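Local coordinates for geranyltranstransferase (Marinomonas sp. MED121, PDB 4F62), which probably catalyses the joining of isoprenoid diphosphates into longer prenyl diphosphates, as a putative farnesyl-diphosphate synthase of the polyprenyl synthetase family, at residues 55-60 against 194-199; 155-160 against 178-183. One frame throughout, in Å; residues are numbered along the deposited sequence.

Contact 1 of 2, residues 55-60 against 194-199; sequences ASAQLV and LSTGQV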
# COMPACT_ATOMS: atom_id res chain seq x y z
N ALA A 55 18.52 -6.59 13.52
CA ALA A 55 19.92 -7.06 13.52
C ALA A 55 20.81 -6.15 12.69
O ALA A 55 21.95 -5.87 13.05
CB ALA A 55 20.01 -8.51 12.99
N SER A 56 20.29 -5.67 11.57
CA SER A 56 21.05 -4.79 10.69
C SER A 56 21.23 -3.42 11.32
O SER A 56 22.32 -2.84 11.24
CB SER A 56 20.36 -4.65 9.34
OG SER A 56 20.24 -5.93 8.75
N ALA A 57 20.18 -2.90 11.94
CA ALA A 57 20.28 -1.63 12.66
C ALA A 57 21.38 -1.71 13.73
O ALA A 57 22.18 -0.80 13.88
CB ALA A 57 18.95 -1.25 13.31
N GLN A 58 21.41 -2.83 14.46
CA GLN A 58 22.40 -3.03 15.50
C GLN A 58 23.81 -3.11 14.95
O GLN A 58 24.75 -2.62 15.56
CB GLN A 58 22.09 -4.32 16.26
CG GLN A 58 21.07 -4.15 17.33
CD GLN A 58 21.27 -5.14 18.44
OE1 GLN A 58 21.82 -6.22 18.22
NE2 GLN A 58 20.85 -4.76 19.64
N LEU A 59 23.94 -3.75 13.80
CA LEU A 59 25.23 -3.84 13.12
C LEU A 59 25.86 -2.46 12.94
O LEU A 59 27.01 -2.25 13.32
CB LEU A 59 25.05 -4.50 11.77
CG LEU A 59 26.35 -4.80 11.02
CD1 LEU A 59 27.07 -5.94 11.71
CD2 LEU A 59 26.07 -5.14 9.58
N VAL A 60 25.10 -1.51 12.39
CA VAL A 60 25.69 -0.24 11.95
C VAL A 60 25.46 0.96 12.87
O VAL A 60 26.11 2.00 12.73
CB VAL A 60 25.24 0.12 10.52
CG1 VAL A 60 25.59 -1.00 9.56
CG2 VAL A 60 23.75 0.40 10.51
N LEU A 194 19.50 1.58 7.26
CA LEU A 194 19.11 2.97 6.99
C LEU A 194 18.40 3.62 8.18
O LEU A 194 18.64 4.79 8.48
CB LEU A 194 18.21 3.05 5.74
CG LEU A 194 18.85 2.77 4.37
CD1 LEU A 194 17.77 2.41 3.36
CD2 LEU A 194 19.63 4.01 3.89
N SER A 195 17.56 2.86 8.88
CA SER A 195 16.74 3.44 9.94
C SER A 195 17.59 3.99 11.08
O SER A 195 17.09 4.77 11.89
CB SER A 195 15.76 2.41 10.51
OG SER A 195 16.42 1.48 11.35
N THR A 196 18.87 3.62 11.11
CA THR A 196 19.80 4.14 12.14
C THR A 196 20.24 5.57 11.87
O THR A 196 20.71 6.26 12.78
CB THR A 196 21.09 3.31 12.22
OG1 THR A 196 21.84 3.53 11.02
CG2 THR A 196 20.79 1.83 12.38
N GLY A 197 20.13 6.01 10.62
CA GLY A 197 20.58 7.34 10.25
C GLY A 197 22.09 7.44 10.12
O GLY A 197 22.65 8.53 10.06
N GLN A 198 22.75 6.28 10.08
CA GLN A 198 24.21 6.20 10.17
C GLN A 198 24.89 5.31 9.12
O GLN A 198 26.12 5.25 9.08
CB GLN A 198 24.62 5.65 11.54
CG GLN A 198 24.66 6.64 12.67
CD GLN A 198 25.36 6.06 13.88
OE1 GLN A 198 26.14 5.11 13.76
NE2 GLN A 198 25.08 6.62 15.05
N VAL A 199 24.12 4.60 8.31
CA VAL A 199 24.73 3.62 7.41
C VAL A 199 25.53 4.28 6.28
O VAL A 199 25.15 5.31 5.75
CB VAL A 199 23.70 2.60 6.83
CG1 VAL A 199 22.80 3.26 5.81
CG2 VAL A 199 24.41 1.40 6.23
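An ST turn at T196, at the C-terminal end of helix 170-194 of this all-helical isoprenoid synthase fold, packs against the last turn of helix 48-60, meeting A57 and V60. T196 suits the place because its two branches do different work. Its methyl CG2 lies against that last turn, 3.3 Å from A57 O and 3.7 Å from A57 CB; a side chain longer than alanine's might crowd the methyl here. With chi1 at 69°, OG1 sits between its own backbone N and carbonyl carbon, where it accepts from Q198 N at 3.0 Å with an N-H...O angle of 141°. The same hydroxyl also gives its proton to A193 O, so two bonds fix its rotation and keep CG2 against A57. The chain bends through a type I turn from L194 to G197, with G197 N bonded to L194 O at 2.9 Å. G197 then takes a positive phi of 77°, a backbone shape that favours glycine. S195 OG, which hydrogen-bonds to T67 OG1 and G192 O, passes 4.2 Å from A57 CB. V60 ends the helix with its branches divided between two neighbours, and its side chain crosses that of T196 at about a right angle. A193 and Q203 also touch V60, joining the end of helix 48-60 to helices 170-194 and 201-226. A branched apolar residue serves both directions here: V60 CG2 rests 3.8 Å from T196 CG2, while V60 CG1 faces V199 CG2 at 4.3 Å.

Contact 2 of 2, residues 155-160 against 178-183; sequences TGQMID and VHKTGA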
# COMPACT_ATOMS: atom_id res chain seq x y z
N THR A 155 5.61 -9.05 -8.45
CA THR A 155 6.07 -9.54 -9.74
C THR A 155 6.57 -10.98 -9.59
O THR A 155 6.36 -11.80 -10.48
CB THR A 155 7.11 -8.60 -10.36
OG1 THR A 155 6.42 -7.50 -10.96
CG2 THR A 155 7.92 -9.32 -11.44
N GLY A 156 7.17 -11.29 -8.44
CA GLY A 156 7.58 -12.65 -8.14
C GLY A 156 6.40 -13.61 -8.08
O GLY A 156 6.47 -14.72 -8.61
N GLN A 157 5.32 -13.19 -7.43
CA GLN A 157 4.11 -14.00 -7.35
C GLN A 157 3.53 -14.20 -8.73
O GLN A 157 3.05 -15.28 -9.06
CB GLN A 157 3.06 -13.36 -6.43
CG GLN A 157 3.48 -13.24 -4.96
CD GLN A 157 2.46 -12.47 -4.13
OE1 GLN A 157 2.40 -11.24 -4.18
NE2 GLN A 157 1.64 -13.20 -3.37
N MET A 158 3.56 -13.14 -9.54
CA MET A 158 3.05 -13.19 -10.90
C MET A 158 3.85 -14.21 -11.70
O MET A 158 3.28 -15.07 -12.38
CB MET A 158 3.16 -11.81 -11.56
CG MET A 158 2.29 -11.65 -12.78
SD MET A 158 0.53 -11.54 -12.36
CE MET A 158 -0.16 -11.28 -13.98
N ILE A 159 5.17 -14.14 -11.59
CA ILE A 159 6.04 -15.06 -12.32
C ILE A 159 5.75 -16.49 -11.87
O ILE A 159 5.62 -17.38 -12.70
CB ILE A 159 7.53 -14.74 -12.10
CG1 ILE A 159 7.89 -13.43 -12.80
CG2 ILE A 159 8.40 -15.86 -12.67
CD1 ILE A 159 9.25 -12.88 -12.35
N ASP A 160 5.63 -16.70 -10.56
CA ASP A 160 5.29 -18.01 -10.01
C ASP A 160 4.00 -18.57 -10.63
O ASP A 160 3.98 -19.72 -11.09
CB ASP A 160 5.15 -17.94 -8.49
CG ASP A 160 5.33 -19.29 -7.83
OD1 ASP A 160 5.39 -20.32 -8.54
OD2 ASP A 160 5.42 -19.33 -6.59
N VAL A 178 14.11 -14.31 -6.29
CA VAL A 178 14.69 -13.02 -5.94
C VAL A 178 13.61 -11.93 -5.82
O VAL A 178 13.69 -11.04 -4.97
CB VAL A 178 15.81 -12.64 -6.94
CG1 VAL A 178 16.20 -11.20 -6.81
CG2 VAL A 178 17.02 -13.54 -6.70
N HIS A 179 12.58 -12.03 -6.66
CA HIS A 179 11.45 -11.10 -6.59
C HIS A 179 10.46 -11.53 -5.50
O HIS A 179 10.09 -10.73 -4.63
CB HIS A 179 10.75 -11.02 -7.94
CG HIS A 179 11.53 -10.25 -8.98
ND1 HIS A 179 12.59 -10.78 -9.66
CD2 HIS A 179 11.39 -8.98 -9.42
CE1 HIS A 179 13.08 -9.88 -10.50
NE2 HIS A 179 12.37 -8.77 -10.37
N LYS A 180 10.07 -12.80 -5.53
CA LYS A 180 8.97 -13.29 -4.69
C LYS A 180 9.27 -13.26 -3.19
O LYS A 180 8.40 -12.90 -2.40
CB LYS A 180 8.55 -14.71 -5.11
CG LYS A 180 7.30 -15.18 -4.41
CD LYS A 180 6.94 -16.62 -4.78
CE LYS A 180 5.58 -16.99 -4.20
NZ LYS A 180 5.24 -18.42 -4.36
N THR A 181 10.48 -13.65 -2.80
CA THR A 181 10.85 -13.63 -1.38
C THR A 181 12.16 -12.88 -1.12
O THR A 181 12.36 -12.38 -0.02
CB THR A 181 10.94 -15.05 -0.80
OG1 THR A 181 11.67 -15.89 -1.70
CG2 THR A 181 9.55 -15.64 -0.59
N GLY A 182 13.03 -12.82 -2.12
CA GLY A 182 14.34 -12.20 -1.94
C GLY A 182 14.24 -10.70 -1.61
O GLY A 182 14.95 -10.20 -0.73
N ALA A 183 13.37 -10.00 -2.32
CA ALA A 183 13.30 -8.54 -2.22
C ALA A 183 12.96 -8.03 -0.81
O ALA A 183 13.57 -7.08 -0.33
CB ALA A 183 12.33 -7.97 -3.27
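T155 begins the contact with its methyl, CG2 standing 4.0 Å from H179 CD2, while its hydroxyl bonds back to R150 O. G156 lies where the helices come nearest: its CA is 3.6 Å from H179 CB and 3.6 Å from K180 N, and any side chain would collide with the backbone of helix 170-194, which is why glycine fits. Q157 adds its aliphatic part, CG lying 4.3 Å from K180 CG. One helical turn beyond G156, D160 OD2 forms a salt bridge with K180 NZ, although the modelled 2.4 Å is doubtfully short. The lysine spans the gap because its chain is fully extended, with CG anti to the backbone N (chi1 -172°). With an alanine at K180, D160 would probably lose its charged mate and Q157 CG the methylene packed beside it. K180 and T181 start a KTG sequence whose lysine and threonine, in related prenyl synthases, face the allylic diphosphate. The helices run in opposed senses but cross steeply, at 138°, with the short segments' axes 7.2 Å apart, and helix 170-194 widens into a pi-type turn at 178-182. H179 NE2 bonds Y27 OH of the second subunit, whose P29 and A30 also pack here, while helix 201-226 of the same chain adjoins V178 and T181.

How the contacts relate
Helix 170-194 joins the two contacts: its middle takes part in contact 2, and its C-terminal end runs into the turn of contact 1. Along the chain, residues 55-60 come first, both segments of contact 2 follow, and 194-199 comes last, so contact 1 brings together parts 134 residues apart, whereas contact 2 joins two successive helices, its segments 18 residues apart. Their centres are 26 Å apart, on opposite sides of the chain's centre, and their nearest atoms about 11 Å. All four segments belong to the one polyprenyl synthetase fold; contact 1 ties helix ends within one chain, while contact 2 also meets the second subunit of the dimer.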